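PDB 3M4U: tyrosine specific protein phosphatase, putative from Trypanosoma brucei, which is a protein tyrosine phosphatase that hydrolyses phosphotyrosine and dephosphorylates the nucleolar protein NOPP44/46. Local coordinates for residues K114-E126 against H187-D199. Sequence-based numbering, arbitrary orientation.
Sequences KVDLVVMLTKLRE and HRVLQVQYVGWPD
Strands 117-120 and 187-194 pair in parallel within the central mixed sheet of the protein tyrosine phosphatase fold, and beyond them Glu126 meets Pro198 and Asp199 of the Trp-Pro-Asp sequence that names the WPD loop. The evidence for pairing is an interaxial angle of 16° and five backbone hydrogen bonds from Leu190 N to Asp116 O through Tyr194 N to Met120 O. Leu117 CD1 packs on Val192 CG2 at 4.0 Å; on the other face Met120 and Gln193 lie alongside, CG to CG 3.8 Å.

Side chains extend the pairing at both ends. His187 NE2 gives a bond of 2.7 Å to Val115 O, which lies in the imidazole plane, though the nitrogen stands above the carbonyl plane. The extended Gln193 chain, CG anti to the backbone N (chi1 -172°), carries NE2 past the strand end to Thr122 O at 2.9 Å, nearly within its own amide plane; its OE1 accepts from Arg175. Leu121 runs beside the Trp197 indole, with CD2 4.0 Å from CE3.

At the loop, Asp199 N bonds Glu126 OE1 at 2.7 Å through the syn lone pair, and a water bridges Glu126 OE2 to Asp199 O. Glu126 OE1 also forms a salt bridge with Arg235 of the phosphate-binding P-loop, which in turn bonds Trp197 O. One carboxylate oxygen therefore joins a loop amide to an arginine, consistent with coupling the WPD backbone to the P-loop beside a pocket where bound phosphate lies about 4 Å from the Asp199 side chain.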
loop_
_atom_site.group_PDB
_atom_site.type_symbol
_atom_site.label_atom_id
_atom_site.label_comp_id
_atom_site.label_asym_id
_atom_site.label_seq_id
_atom_site.Cartn_x
_atom_site.Cartn_y
_atom_site.Cartn_z
ATOM N N LYS A 114 7.745 15.126 -3.520
ATOM C CA LYS A 114 8.664 15.010 -2.393
ATOM C C LYS A 114 8.145 14.004 -1.388
ATOM O O LYS A 114 7.928 14.307 -0.218
ATOM C CB LYS A 114 8.917 16.370 -1.744
ATOM C CG LYS A 114 9.554 17.355 -2.691
ATOM C CD LYS A 114 9.660 18.737 -2.078
ATOM C CE LYS A 114 9.954 19.792 -3.148
ATOM N NZ LYS A 114 8.834 19.913 -4.150
ATOM N N VAL A 115 7.936 12.793 -1.876
ATOM C CA VAL A 115 7.532 11.676 -1.039
ATOM C C VAL A 115 8.779 11.129 -0.338
ATOM O O VAL A 115 9.774 10.810 -0.991
ATOM C CB VAL A 115 6.828 10.596 -1.895
ATOM C CG1 VAL A 115 6.628 9.325 -1.100
ATOM C CG2 VAL A 115 5.502 11.134 -2.426
ATOM N N ASP A 116 8.739 11.064 0.995
ATOM C CA ASP A 116 9.911 10.644 1.779
ATOM C C ASP A 116 9.960 9.131 1.985
ATOM O O ASP A 116 11.041 8.534 2.052
ATOM C CB ASP A 116 9.949 11.362 3.130
ATOM C CG ASP A 116 10.047 12.876 2.989
ATOM O OD1 ASP A 116 10.871 13.356 2.169
ATOM O OD2 ASP A 116 9.293 13.584 3.696
ATOM N N LEU A 117 8.783 8.516 2.064
ATOM C CA LEU A 117 8.705 7.083 2.281
ATOM C C LEU A 117 7.839 6.380 1.235
ATOM O O LEU A 117 6.727 6.816 0.935
ATOM C CB LEU A 117 8.178 6.791 3.685
ATOM C CG LEU A 117 8.073 5.321 4.097
ATOM C CD1 LEU A 117 9.434 4.624 4.017
ATOM C CD2 LEU A 117 7.484 5.207 5.495
ATOM N N VAL A 118 8.381 5.297 0.685
ATOM C CA VAL A 118 7.652 4.373 -0.184
ATOM C C VAL A 118 7.683 2.968 0.394
ATOM O O VAL A 118 8.761 2.435 0.646
ATOM C CB VAL A 118 8.298 4.279 -1.562
ATOM C CG1 VAL A 118 7.860 2.980 -2.250
ATOM C CG2 VAL A 118 7.952 5.520 -2.383
ATOM N N VAL A 119 6.511 2.370 0.605
ATOM C CA VAL A 119 6.424 0.993 1.099
ATOM C C VAL A 119 5.910 0.044 0.011
ATOM O O VAL A 119 4.869 0.306 -0.612
ATOM C CB VAL A 119 5.540 0.890 2.386
ATOM C CG1 VAL A 119 5.607 -0.519 2.986
ATOM C CG2 VAL A 119 5.981 1.919 3.434
ATOM N N MET A 120 6.661 -1.034 -0.229
ATOM C CA MET A 120 6.359 -2.014 -1.282
ATOM C C MET A 120 6.078 -3.386 -0.663
ATOM O O MET A 120 6.959 -3.973 -0.002
ATOM C CB MET A 120 7.536 -2.118 -2.259
ATOM C CG MET A 120 7.436 -3.218 -3.328
ATOM S SD MET A 120 8.793 -3.086 -4.525
ATOM C CE MET A 120 8.417 -4.374 -5.717
ATOM N N LEU A 121 4.861 -3.896 -0.878
ATOM C CA LEU A 121 4.397 -5.098 -0.182
ATOM C C LEU A 121 4.467 -6.333 -1.054
ATOM O O LEU A 121 3.835 -7.368 -0.772
ATOM C CB LEU A 121 2.974 -4.897 0.349
ATOM C CG LEU A 121 2.889 -3.655 1.229
ATOM C CD1 LEU A 121 1.451 -3.304 1.567
ATOM C CD2 LEU A 121 3.728 -3.857 2.495
ATOM N N THR A 122 5.258 -6.231 -2.113
ATOM C CA THR A 122 5.359 -7.347 -3.039
ATOM C C THR A 122 6.779 -7.659 -3.479
ATOM O O THR A 122 7.666 -6.797 -3.434
ATOM C CB THR A 122 4.508 -7.091 -4.308
ATOM O OG1 THR A 122 4.468 -8.284 -5.104
ATOM C CG2 THR A 122 5.094 -5.919 -5.128
ATOM N N LYS A 123 6.976 -8.904 -3.908
ATOM C CA LYS A 123 8.159 -9.289 -4.658
ATOM C C LYS A 123 7.991 -8.906 -6.130
ATOM O O LYS A 123 6.871 -8.672 -6.590
ATOM C CB LYS A 123 8.372 -10.791 -4.532
ATOM C CG LYS A 123 8.467 -11.240 -3.082
ATOM C CD LYS A 123 9.377 -12.441 -2.935
ATOM C CE LYS A 123 8.693 -13.708 -3.399
ATOM N NZ LYS A 123 9.453 -14.906 -2.961
ATOM N N LEU A 124 9.104 -8.838 -6.857
ATOM C CA LEU A 124 9.073 -8.616 -8.297
ATOM C C LEU A 124 8.297 -9.730 -9.001
ATOM O O LEU A 124 7.497 -9.447 -9.899
ATOM C CB LEU A 124 10.493 -8.500 -8.848
ATOM C CG LEU A 124 11.272 -7.270 -8.365
ATOM C CD1 LEU A 124 12.686 -7.305 -8.915
ATOM C CD2 LEU A 124 10.568 -5.943 -8.755
ATOM N N ARG A 125 8.535 -10.978 -8.580
ATOM C CA ARG A 125 7.787 -12.154 -9.030
ATOM C C ARG A 125 7.612 -13.179 -7.899
ATOM O O ARG A 125 8.566 -13.468 -7.159
ATOM C CB ARG A 125 8.500 -12.874 -10.176
ATOM C CG ARG A 125 9.421 -12.033 -11.012
ATOM C CD ARG A 125 10.115 -12.881 -12.114
ATOM N NE ARG A 125 9.161 -13.533 -13.010
ATOM C CZ ARG A 125 8.859 -13.114 -14.242
ATOM N NH1 ARG A 125 9.441 -12.036 -14.754
ATOM N NH2 ARG A 125 7.974 -13.786 -14.968
ATOM N N GLU A 126 6.403 -13.734 -7.783
ATOM C CA GLU A 126 6.111 -14.831 -6.856
ATOM C C GLU A 126 6.016 -16.107 -7.646
ATOM O O GLU A 126 5.162 -16.236 -8.541
ATOM C CB GLU A 126 4.779 -14.641 -6.161
ATOM C CG GLU A 126 4.689 -13.407 -5.332
ATOM C CD GLU A 126 3.357 -13.311 -4.624
ATOM O OE1 GLU A 126 2.973 -12.181 -4.270
ATOM O OE2 GLU A 126 2.701 -14.362 -4.439
ATOM N N HIS A 187 16.162 14.243 -5.307
ATOM C CA HIS A 187 15.211 13.932 -4.242
ATOM C C HIS A 187 15.549 12.593 -3.630
ATOM O O HIS A 187 15.587 11.576 -4.322
ATOM C CB HIS A 187 13.767 13.907 -4.738
ATOM C CG HIS A 187 12.783 13.554 -3.668
ATOM N ND1 HIS A 187 12.514 14.389 -2.603
ATOM C CD2 HIS A 187 12.022 12.447 -3.484
ATOM C CE1 HIS A 187 11.629 13.811 -1.807
ATOM N NE2 HIS A 187 11.312 12.634 -2.321
ATOM N N ARG A 188 15.826 12.592 -2.334
ATOM C CA ARG A 188 16.055 11.329 -1.661
ATOM C C ARG A 188 14.731 10.780 -1.169
ATOM O O ARG A 188 13.818 11.529 -0.793
ATOM C CB ARG A 188 17.053 11.448 -0.512
ATOM C CG ARG A 188 17.376 12.850 -0.084
ATOM C CD ARG A 188 18.477 12.835 0.989
ATOM N NE ARG A 188 19.693 12.146 0.546
ATOM C CZ ARG A 188 20.880 12.735 0.415
ATOM N NH1 ARG A 188 21.008 14.030 0.701
ATOM N NH2 ARG A 188 21.934 12.033 0.001
ATOM N N VAL A 189 14.631 9.460 -1.199
ATOM C CA VAL A 189 13.415 8.786 -0.800
ATOM C C VAL A 189 13.815 7.412 -0.317
ATOM O O VAL A 189 14.685 6.774 -0.903
ATOM C CB VAL A 189 12.370 8.720 -1.965
ATOM C CG1 VAL A 189 12.985 8.148 -3.215
ATOM C CG2 VAL A 189 11.115 7.932 -1.542
ATOM N N LEU A 190 13.207 6.984 0.784
ATOM C CA LEU A 190 13.496 5.678 1.352
ATOM C C LEU A 190 12.416 4.672 0.959
ATOM O O LEU A 190 11.241 4.854 1.300
ATOM C CB LEU A 190 13.565 5.782 2.878
ATOM C CG LEU A 190 13.629 4.423 3.577
ATOM C CD1 LEU A 190 14.977 3.764 3.325
ATOM C CD2 LEU A 190 13.374 4.568 5.063
ATOM N N GLN A 191 12.782 3.622 0.228
ATOM C CA GLN A 191 11.807 2.564 0.029
ATOM C C GLN A 191 12.034 1.442 1.020
ATOM O O GLN A 191 13.166 1.080 1.330
ATOM C CB GLN A 191 11.763 2.019 -1.411
ATOM C CG GLN A 191 12.747 0.903 -1.660
ATOM C CD GLN A 191 12.191 -0.302 -2.422
ATOM O OE1 GLN A 191 11.046 -0.330 -2.876
ATOM N NE2 GLN A 191 13.036 -1.307 -2.573
ATOM N N VAL A 192 10.929 0.900 1.515
ATOM C CA VAL A 192 10.967 -0.277 2.353
ATOM C C VAL A 192 10.164 -1.393 1.673
ATOM O O VAL A 192 8.964 -1.237 1.420
ATOM C CB VAL A 192 10.408 0.055 3.765
ATOM C CG1 VAL A 192 10.322 -1.185 4.640
ATOM C CG2 VAL A 192 11.275 1.118 4.431
ATOM N N GLN A 193 10.828 -2.508 1.359
ATOM C CA GLN A 193 10.168 -3.620 0.694
ATOM C C GLN A 193 10.034 -4.812 1.610
ATOM O O GLN A 193 11.026 -5.278 2.210
ATOM C CB GLN A 193 10.917 -4.036 -0.576
ATOM C CG GLN A 193 10.183 -5.066 -1.420
ATOM C CD GLN A 193 11.099 -5.790 -2.395
ATOM O OE1 GLN A 193 12.313 -5.550 -2.414
ATOM N NE2 GLN A 193 10.525 -6.685 -3.213
ATOM N N TYR A 194 8.802 -5.309 1.718
ATOM C CA TYR A 194 8.525 -6.503 2.492
ATOM C C TYR A 194 8.170 -7.618 1.539
ATOM O O TYR A 194 7.243 -7.465 0.715
ATOM C CB TYR A 194 7.363 -6.259 3.447
ATOM C CG TYR A 194 6.917 -7.495 4.208
ATOM C CD1 TYR A 194 7.848 -8.385 4.745
ATOM C CD2 TYR A 194 5.567 -7.758 4.406
ATOM C CE1 TYR A 194 7.442 -9.519 5.431
ATOM C CE2 TYR A 194 5.143 -8.879 5.107
ATOM C CZ TYR A 194 6.085 -9.761 5.624
ATOM O OH TYR A 194 5.652 -10.878 6.318
ATOM N N VAL A 195 8.903 -8.731 1.646
ATOM C CA VAL A 195 8.761 -9.841 0.712
ATOM C C VAL A 195 8.148 -11.116 1.326
ATOM O O VAL A 195 8.109 -12.178 0.685
ATOM C CB VAL A 195 10.110 -10.173 0.017
ATOM C CG1 VAL A 195 10.670 -8.936 -0.667
ATOM C CG2 VAL A 195 11.128 -10.729 1.025
ATOM N N GLY A 196 7.661 -11.010 2.555
ATOM C CA GLY A 196 7.032 -12.144 3.210
ATOM C C GLY A 196 5.522 -12.027 3.170
ATOM O O GLY A 196 4.827 -12.536 4.050
ATOM N N TRP A 197 5.010 -11.358 2.132
ATOM C CA TRP A 197 3.572 -11.142 1.998
ATOM C C TRP A 197 3.077 -11.472 0.587
ATOM O O TRP A 197 3.164 -10.641 -0.311
ATOM C CB TRP A 197 3.231 -9.691 2.364
ATOM C CG TRP A 197 1.787 -9.458 2.740
ATOM C CD1 TRP A 197 0.739 -10.310 2.550
ATOM C CD2 TRP A 197 1.244 -8.283 3.363
ATOM N NE1 TRP A 197 -0.425 -9.737 3.009
ATOM C CE2 TRP A 197 -0.141 -8.497 3.521
ATOM C CE3 TRP A 197 1.797 -7.078 3.811
ATOM C CZ2 TRP A 197 -0.986 -7.544 4.098
ATOM C CZ3 TRP A 197 0.965 -6.138 4.388
ATOM C CH2 TRP A 197 -0.416 -6.373 4.526
ATOM N N PRO A 198 2.538 -12.685 0.397
ATOM C CA PRO A 198 2.099 -13.180 -0.914
ATOM C C PRO A 198 0.825 -12.497 -1.370
ATOM O O PRO A 198 -0.060 -12.215 -0.560
ATOM C CB PRO A 198 1.778 -14.655 -0.653
ATOM C CG PRO A 198 2.169 -14.926 0.764
ATOM C CD PRO A 198 2.219 -13.630 1.476
ATOM N N ASP A 199 0.741 -12.258 -2.669
ATOM C CA ASP A 199 -0.423 -11.658 -3.290
ATOM C C ASP A 199 -1.672 -12.426 -2.884
ATOM O O ASP A 199 -1.643 -13.649 -2.789
ATOM C CB ASP A 199 -0.250 -11.699 -4.806
ATOM C CG ASP A 199 -1.077 -10.648 -5.519
ATOM O OD1 ASP A 199 -1.770 -9.864 -4.847
ATOM O OD2 ASP A 199 -1.017 -10.616 -6.764
HETATM O O HOH W 1 5.007 -11.200 -2.984
HETATM O O HOH W 2 0.178 -15.454 -4.285
#